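Local atomic coordinates of IPT/TIG domain-containing protein BACOVA_02650 (Bacteroides ovatus, PDB entry 5E7G), a protein that binds xyloglucan at the bacterial cell surface, probably capturing the polysaccharide before its transport into the periplasm for degradation. Residues 42-47 and 82-87. Numbering follows the deposited sequence.
Sequences KVYIND and EIRIET
Tyr44 and Glu86 both set CG anti to their own carbonyl carbon (chi1 -48° and -71°), which swings the phenol along the sheet to the carboxylate two residues beyond its cross-strand partner Arg84. Glu86 OE1 lies in the ring plane, at the edge, 3.2 Å from Tyr44 OH. Arg84, extended from CG to NE, runs beside the ring; its CG and CD lie against Tyr44 CD1, CD at 3.9 Å, while NE forms a salt bridge to Glu86 OE2, its hydrogen bond a weak one at 3.5 Å. Long amphipathic side chains suit this partly exposed face, offering carbon to the ring and charge to one another. Replacing Tyr44 by an alanine is likely to take the ring from beside the Arg84 methylenes and leave Glu86 OE1 without its phenol neighbour. Beneath, the antiparallel backbones pair Tyr44 with Arg84 twice, Arg84 N to Tyr44 O being 2.7 Å. At the strand end Asn46 N reaches Glu82 O (3.1 Å), and a water joins that carbonyl to Asp47 N. The other face suits branched aliphatics: Ile83 CG1 meets Ile45 CG1 at 4.0 Å, and Val43 CG1 reaches Ile83 CD1 (4.2 Å). Strands 42-45 and 82-86 are the central pair of a four-stranded antiparallel sheet, flanked by 48-50 and 91-95; Ile83 and Ile85 pack across to strands 5-10 and 29-35 in the core of the immunoglobulin-like beta-sandwich characteristic of IPT/TIG domains.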
loop_
_atom_site.group_PDB
_atom_site.type_symbol
_atom_site.label_atom_id
_atom_site.label_comp_id
_atom_site.label_asym_id
_atom_site.label_seq_id
_atom_site.Cartn_x
_atom_site.Cartn_y
_atom_site.Cartn_z
ATOM N N LYS A 42 -9.904 53.204 -22.963
ATOM C CA LYS A 42 -10.211 51.862 -22.481
ATOM C C LYS A 42 -9.155 50.855 -22.935
ATOM O O LYS A 42 -8.611 50.967 -24.035
ATOM C CB LYS A 42 -11.592 51.415 -22.978
ATOM C CG LYS A 42 -12.750 52.287 -22.518
ATOM C CD LYS A 42 -13.033 52.119 -21.027
ATOM C CE LYS A 42 -14.194 52.998 -20.571
ATOM N NZ LYS A 42 -15.463 52.711 -21.325
ATOM N N VAL A 43 -8.864 49.884 -22.074
ATOM C CA VAL A 43 -8.034 48.745 -22.447
ATOM C C VAL A 43 -8.744 47.440 -22.120
ATOM O O VAL A 43 -9.398 47.320 -21.083
ATOM C CB VAL A 43 -6.677 48.765 -21.732
ATOM C CG1 VAL A 43 -5.825 47.571 -22.171
ATOM C CG2 VAL A 43 -5.957 50.064 -22.018
ATOM N N TYR A 44 -8.603 46.466 -23.011
ATOM C CA TYR A 44 -9.202 45.153 -22.818
ATOM C C TYR A 44 -8.190 44.051 -23.112
ATOM O O TYR A 44 -7.382 44.182 -24.027
ATOM C CB TYR A 44 -10.419 44.966 -23.726
ATOM C CG TYR A 44 -11.418 46.097 -23.720
ATOM C CD1 TYR A 44 -11.226 47.216 -24.513
ATOM C CD2 TYR A 44 -12.572 46.026 -22.949
ATOM C CE1 TYR A 44 -12.144 48.243 -24.529
ATOM C CE2 TYR A 44 -13.499 47.048 -22.957
ATOM C CZ TYR A 44 -13.282 48.155 -23.752
ATOM O OH TYR A 44 -14.204 49.181 -23.766
ATOM N N ILE A 45 -8.248 42.973 -22.336
ATOM C CA ILE A 45 -7.470 41.767 -22.603
ATOM C C ILE A 45 -8.393 40.565 -22.493
ATOM O O ILE A 45 -9.155 40.448 -21.534
ATOM C CB ILE A 45 -6.283 41.587 -21.627
ATOM C CG1 ILE A 45 -5.364 42.817 -21.641
ATOM C CG2 ILE A 45 -5.501 40.322 -21.989
ATOM C CD1 ILE A 45 -4.220 42.741 -20.647
ATOM N N ASN A 46 -8.315 39.670 -23.471
ATOM C CA ASN A 46 -9.216 38.525 -23.535
ATOM C C ASN A 46 -10.683 38.948 -23.415
ATOM O O ASN A 46 -11.470 38.323 -22.701
ATOM C CB ASN A 46 -8.856 37.505 -22.448
ATOM C CG ASN A 46 -7.552 36.786 -22.733
ATOM O OD1 ASN A 46 -6.981 36.920 -23.816
ATOM N ND2 ASN A 46 -7.084 35.996 -21.771
ATOM N N ASP A 47 -11.031 40.021 -24.126
ATOM C CA ASP A 47 -12.399 40.546 -24.171
ATOM C C ASP A 47 -12.893 41.003 -22.792
ATOM O O ASP A 47 -14.095 41.134 -22.571
ATOM C CB ASP A 47 -13.355 39.500 -24.771
ATOM C CG ASP A 47 -13.148 39.301 -26.272
ATOM O OD1 ASP A 47 -12.885 40.298 -26.983
ATOM O OD2 ASP A 47 -13.249 38.149 -26.740
ATOM N N GLU A 82 -6.509 38.515 -27.448
ATOM C CA GLU A 82 -5.909 39.755 -27.923
ATOM C C GLU A 82 -6.016 40.845 -26.871
ATOM O O GLU A 82 -6.884 40.803 -25.996
ATOM C CB GLU A 82 -6.580 40.225 -29.220
ATOM C CG GLU A 82 -7.951 40.891 -29.010
ATOM C CD GLU A 82 -8.650 41.260 -30.308
ATOM O OE1 GLU A 82 -8.101 40.954 -31.392
ATOM O OE2 GLU A 82 -9.748 41.867 -30.239
ATOM N N ILE A 83 -5.118 41.819 -26.962
ATOM C CA ILE A 83 -5.265 43.051 -26.217
ATOM C C ILE A 83 -5.919 44.069 -27.152
ATOM O O ILE A 83 -5.531 44.191 -28.314
ATOM C CB ILE A 83 -3.917 43.561 -25.668
ATOM C CG1 ILE A 83 -4.119 44.840 -24.859
ATOM C CG2 ILE A 83 -2.908 43.786 -26.789
ATOM C CD1 ILE A 83 -2.906 45.224 -24.032
ATOM N N ARG A 84 -6.942 44.756 -26.655
ATOM C CA ARG A 84 -7.689 45.726 -27.449
ATOM C C ARG A 84 -7.578 47.109 -26.815
ATOM O O ARG A 84 -7.805 47.271 -25.614
ATOM C CB ARG A 84 -9.161 45.301 -27.579
ATOM C CG ARG A 84 -10.081 46.330 -28.241
ATOM C CD ARG A 84 -11.535 45.890 -28.142
ATOM N NE ARG A 84 -12.453 46.754 -28.883
ATOM C CZ ARG A 84 -12.847 46.536 -30.132
ATOM N NH1 ARG A 84 -12.398 45.483 -30.814
ATOM N NH2 ARG A 84 -13.694 47.381 -30.707
ATOM N N ILE A 85 -7.219 48.098 -27.626
ATOM C CA ILE A 85 -7.096 49.473 -27.161
ATOM C C ILE A 85 -8.087 50.370 -27.886
ATOM O O ILE A 85 -8.223 50.303 -29.108
ATOM C CB ILE A 85 -5.658 49.998 -27.350
ATOM C CG1 ILE A 85 -4.731 49.309 -26.347
ATOM C CG2 ILE A 85 -5.597 51.511 -27.154
ATOM C CD1 ILE A 85 -3.263 49.627 -26.536
ATOM N N GLU A 86 -8.784 51.195 -27.109
ATOM C CA GLU A 86 -9.708 52.193 -27.642
ATOM C C GLU A 86 -9.233 53.598 -27.293
ATOM O O GLU A 86 -9.049 53.934 -26.117
ATOM C CB GLU A 86 -11.125 51.972 -27.101
ATOM C CG GLU A 86 -11.831 50.738 -27.653
ATOM C CD GLU A 86 -13.188 50.509 -27.005
ATOM O OE1 GLU A 86 -13.552 51.284 -26.085
ATOM O OE2 GLU A 86 -13.889 49.557 -27.414
ATOM N N THR A 87 -9.023 54.416 -28.318
ATOM C CA THR A 87 -8.642 55.804 -28.107
ATOM C C THR A 87 -9.900 56.645 -28.153
ATOM O O THR A 87 -11.009 56.112 -28.095
ATOM C CB THR A 87 -7.629 56.301 -29.152
ATOM O OG1 THR A 87 -8.225 56.278 -30.453
ATOM C CG2 THR A 87 -6.389 55.423 -29.149
HETATM O O HOH W 1 -9.410 41.989 -25.477
HETATM O O HOH W 2 -11.072 42.356 -27.696
#